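Side-chain contact in Non-structural protein (Porcine reproductive and respiratory syndrome virus, PDB 3IFU), which acts as a papain-like cysteine protease with bound zinc, the viral leader protease Nsp1alpha, and probably suppresses interferon-beta production by the host: residues F82-M87 with K117-Y122. Numbering follows the deposited sequence.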
loop_
_atom_site.group_PDB
_atom_site.type_symbol
_atom_site.label_atom_id
_atom_site.label_comp_id
_atom_site.label_asym_id
_atom_site.label_seq_id
_atom_site.Cartn_x
_atom_site.Cartn_y
_atom_site.Cartn_z
ATOM N N PHE A 82 4.100 -4.308 8.995
ATOM C CA PHE A 82 3.565 -4.693 7.697
ATOM C C PHE A 82 4.381 -4.185 6.496
ATOM O O PHE A 82 4.723 -4.966 5.608
ATOM C CB PHE A 82 2.107 -4.238 7.550
ATOM C CG PHE A 82 1.503 -4.596 6.229
ATOM C CD1 PHE A 82 1.213 -5.920 5.919
ATOM C CD2 PHE A 82 1.300 -3.623 5.258
ATOM C CE1 PHE A 82 0.738 -6.276 4.656
ATOM C CE2 PHE A 82 0.825 -3.969 3.995
ATOM C CZ PHE A 82 0.546 -5.301 3.695
ATOM N N PRO A 83 4.688 -2.873 6.434
ATOM C CA PRO A 83 5.467 -2.359 5.299
ATOM C C PRO A 83 6.820 -3.052 5.108
ATOM O O PRO A 83 7.214 -3.359 3.980
ATOM C CB PRO A 83 5.622 -0.880 5.629
ATOM C CG PRO A 83 4.370 -0.586 6.353
ATOM C CD PRO A 83 4.229 -1.761 7.284
ATOM N N ILE A 84 7.535 -3.286 6.205
ATOM C CA ILE A 84 8.835 -3.954 6.118
ATOM C C ILE A 84 8.660 -5.388 5.619
ATOM O O ILE A 84 9.448 -5.872 4.814
ATOM C CB ILE A 84 9.567 -3.976 7.486
ATOM C CG1 ILE A 84 9.998 -2.559 7.871
ATOM C CG2 ILE A 84 10.766 -4.899 7.415
ATOM C CD1 ILE A 84 10.472 -2.421 9.299
ATOM N N ALA A 85 7.622 -6.063 6.088
ATOM C CA ALA A 85 7.375 -7.426 5.651
ATOM C C ALA A 85 6.951 -7.483 4.180
ATOM O O ALA A 85 7.423 -8.341 3.436
ATOM C CB ALA A 85 6.317 -8.078 6.530
ATOM N N ARG A 86 6.073 -6.579 3.750
ATOM C CA ARG A 86 5.632 -6.611 2.358
ATOM C C ARG A 86 6.724 -6.298 1.353
ATOM O O ARG A 86 6.821 -6.953 0.320
ATOM C CB ARG A 86 4.482 -5.645 2.091
ATOM C CG ARG A 86 3.798 -5.951 0.757
ATOM C CD ARG A 86 2.755 -7.041 0.962
ATOM N NE ARG A 86 2.732 -8.118 -0.033
ATOM C CZ ARG A 86 3.766 -8.900 -0.331
ATOM N NH1 ARG A 86 4.934 -8.726 0.269
ATOM N NH2 ARG A 86 3.616 -9.899 -1.189
ATOM N N MET A 87 7.529 -5.283 1.647
ATOM C CA MET A 87 8.607 -4.876 0.755
ATOM C C MET A 87 9.768 -5.852 0.796
ATOM O O MET A 87 10.641 -5.830 -0.061
ATOM C CB MET A 87 9.110 -3.486 1.143
ATOM C CG MET A 87 8.006 -2.462 1.340
ATOM S SD MET A 87 8.604 -0.773 1.554
ATOM C CE MET A 87 9.043 -0.759 3.267
ATOM N N LYS A 117 19.030 -4.432 10.038
ATOM C CA LYS A 117 20.109 -5.230 9.463
ATOM C C LYS A 117 19.774 -6.705 9.636
ATOM O O LYS A 117 19.955 -7.494 8.716
ATOM C CB LYS A 117 21.442 -4.917 10.146
ATOM C CG LYS A 117 21.985 -3.542 9.810
ATOM C CD LYS A 117 23.191 -3.179 10.673
ATOM C CE LYS A 117 23.746 -1.792 10.315
ATOM N NZ LYS A 117 24.826 -1.360 11.256
ATOM N N THR A 118 19.285 -7.073 10.817
ATOM C CA THR A 118 18.908 -8.460 11.095
ATOM C C THR A 118 17.819 -8.898 10.103
ATOM O O THR A 118 17.785 -10.052 9.658
ATOM C CB THR A 118 18.368 -8.617 12.549
ATOM O OG1 THR A 118 19.355 -8.161 13.481
ATOM C CG2 THR A 118 18.045 -10.068 12.854
ATOM N N LEU A 119 16.944 -7.957 9.760
ATOM C CA LEU A 119 15.850 -8.206 8.830
ATOM C C LEU A 119 16.279 -8.037 7.374
ATOM O O LEU A 119 15.465 -8.192 6.462
ATOM C CB LEU A 119 14.677 -7.270 9.135
ATOM C CG LEU A 119 13.932 -7.516 10.446
ATOM C CD1 LEU A 119 12.774 -6.554 10.552
ATOM C CD2 LEU A 119 13.434 -8.955 10.489
ATOM N N GLN A 120 17.553 -7.712 7.164
ATOM C CA GLN A 120 18.101 -7.545 5.819
ATOM C C GLN A 120 17.204 -6.715 4.928
ATOM O O GLN A 120 16.961 -7.065 3.770
ATOM C CB GLN A 120 18.313 -8.906 5.173
ATOM C CG GLN A 120 19.420 -9.709 5.788
ATOM C CD GLN A 120 19.327 -11.163 5.409
ATOM O OE1 GLN A 120 20.284 -11.922 5.574
ATOM N NE2 GLN A 120 18.161 -11.571 4.909
ATOM N N VAL A 121 16.710 -5.614 5.475
ATOM C CA VAL A 121 15.834 -4.724 4.738
ATOM C C VAL A 121 16.532 -4.155 3.502
ATOM O O VAL A 121 15.948 -4.106 2.412
ATOM C CB VAL A 121 15.349 -3.595 5.665
ATOM C CG1 VAL A 121 14.925 -2.380 4.866
ATOM C CG2 VAL A 121 14.196 -4.105 6.498
ATOM N N TYR A 122 17.785 -3.748 3.666
ATOM C CA TYR A 122 18.540 -3.183 2.558
ATOM C C TYR A 122 18.912 -4.215 1.476
ATOM O O TYR A 122 18.721 -3.967 0.280
ATOM C CB TYR A 122 19.812 -2.507 3.079
ATOM C CG TYR A 122 20.561 -1.744 2.012
ATOM C CD1 TYR A 122 20.342 -0.382 1.815
ATOM C CD2 TYR A 122 21.454 -2.399 1.159
ATOM C CE1 TYR A 122 20.992 0.312 0.789
ATOM C CE2 TYR A 122 22.106 -1.718 0.133
ATOM C CZ TYR A 122 21.871 -0.366 -0.050
ATOM O OH TYR A 122 22.503 0.295 -1.080
#
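I84 meets V121 and L119 through a single methyl group: its CG2 lies 3.6 Å from V121 CG2 and 4.1 Å from L119 CD1. Both approaches are between methyls, and in each pair the side chains run roughly at right angles, so they do not lie alongside one another and each pair touches at one methyl of either residue. No hydrogen bond joins residues 82-87 to 117-122; the contact is wholly apolar. Branching at the beta carbon suits I84, because CG2 can reach across while CG1 leaves in another direction. Chi1 of -69° places CG1 beside the backbone N and leaves CG2 anti to it, extending off the helix. V121, also beta-branched, offers CG2 from close to its main chain, whereas the longer leucine at 119 brings CD1 in from farther back. The CA atoms of I84 and V121 are 7.2 Å apart. Within the papain-like protease region, the contact joins helix 81-87 to the turn that finishes helix 113-118. That helix closes in a Schellman motif at Q120, whose positive phi (46°) redirects the chain, with Q120 N bonded to K117 O at 2.9 Å. L119 and V121 lie on either side of Q120 in the turn; the side chain of L119 sets out toward residues 82-87, whereas V121 meets I84 only with CG2. Around them, L116 touches both I84 and V121, V140 of strand 140-142 packs on I84, and C126 meets V121. L119 also rests on E104 of helix 94-108, and its carbonyl oxygen accepts a weak hydrogen bond from R97 NH2.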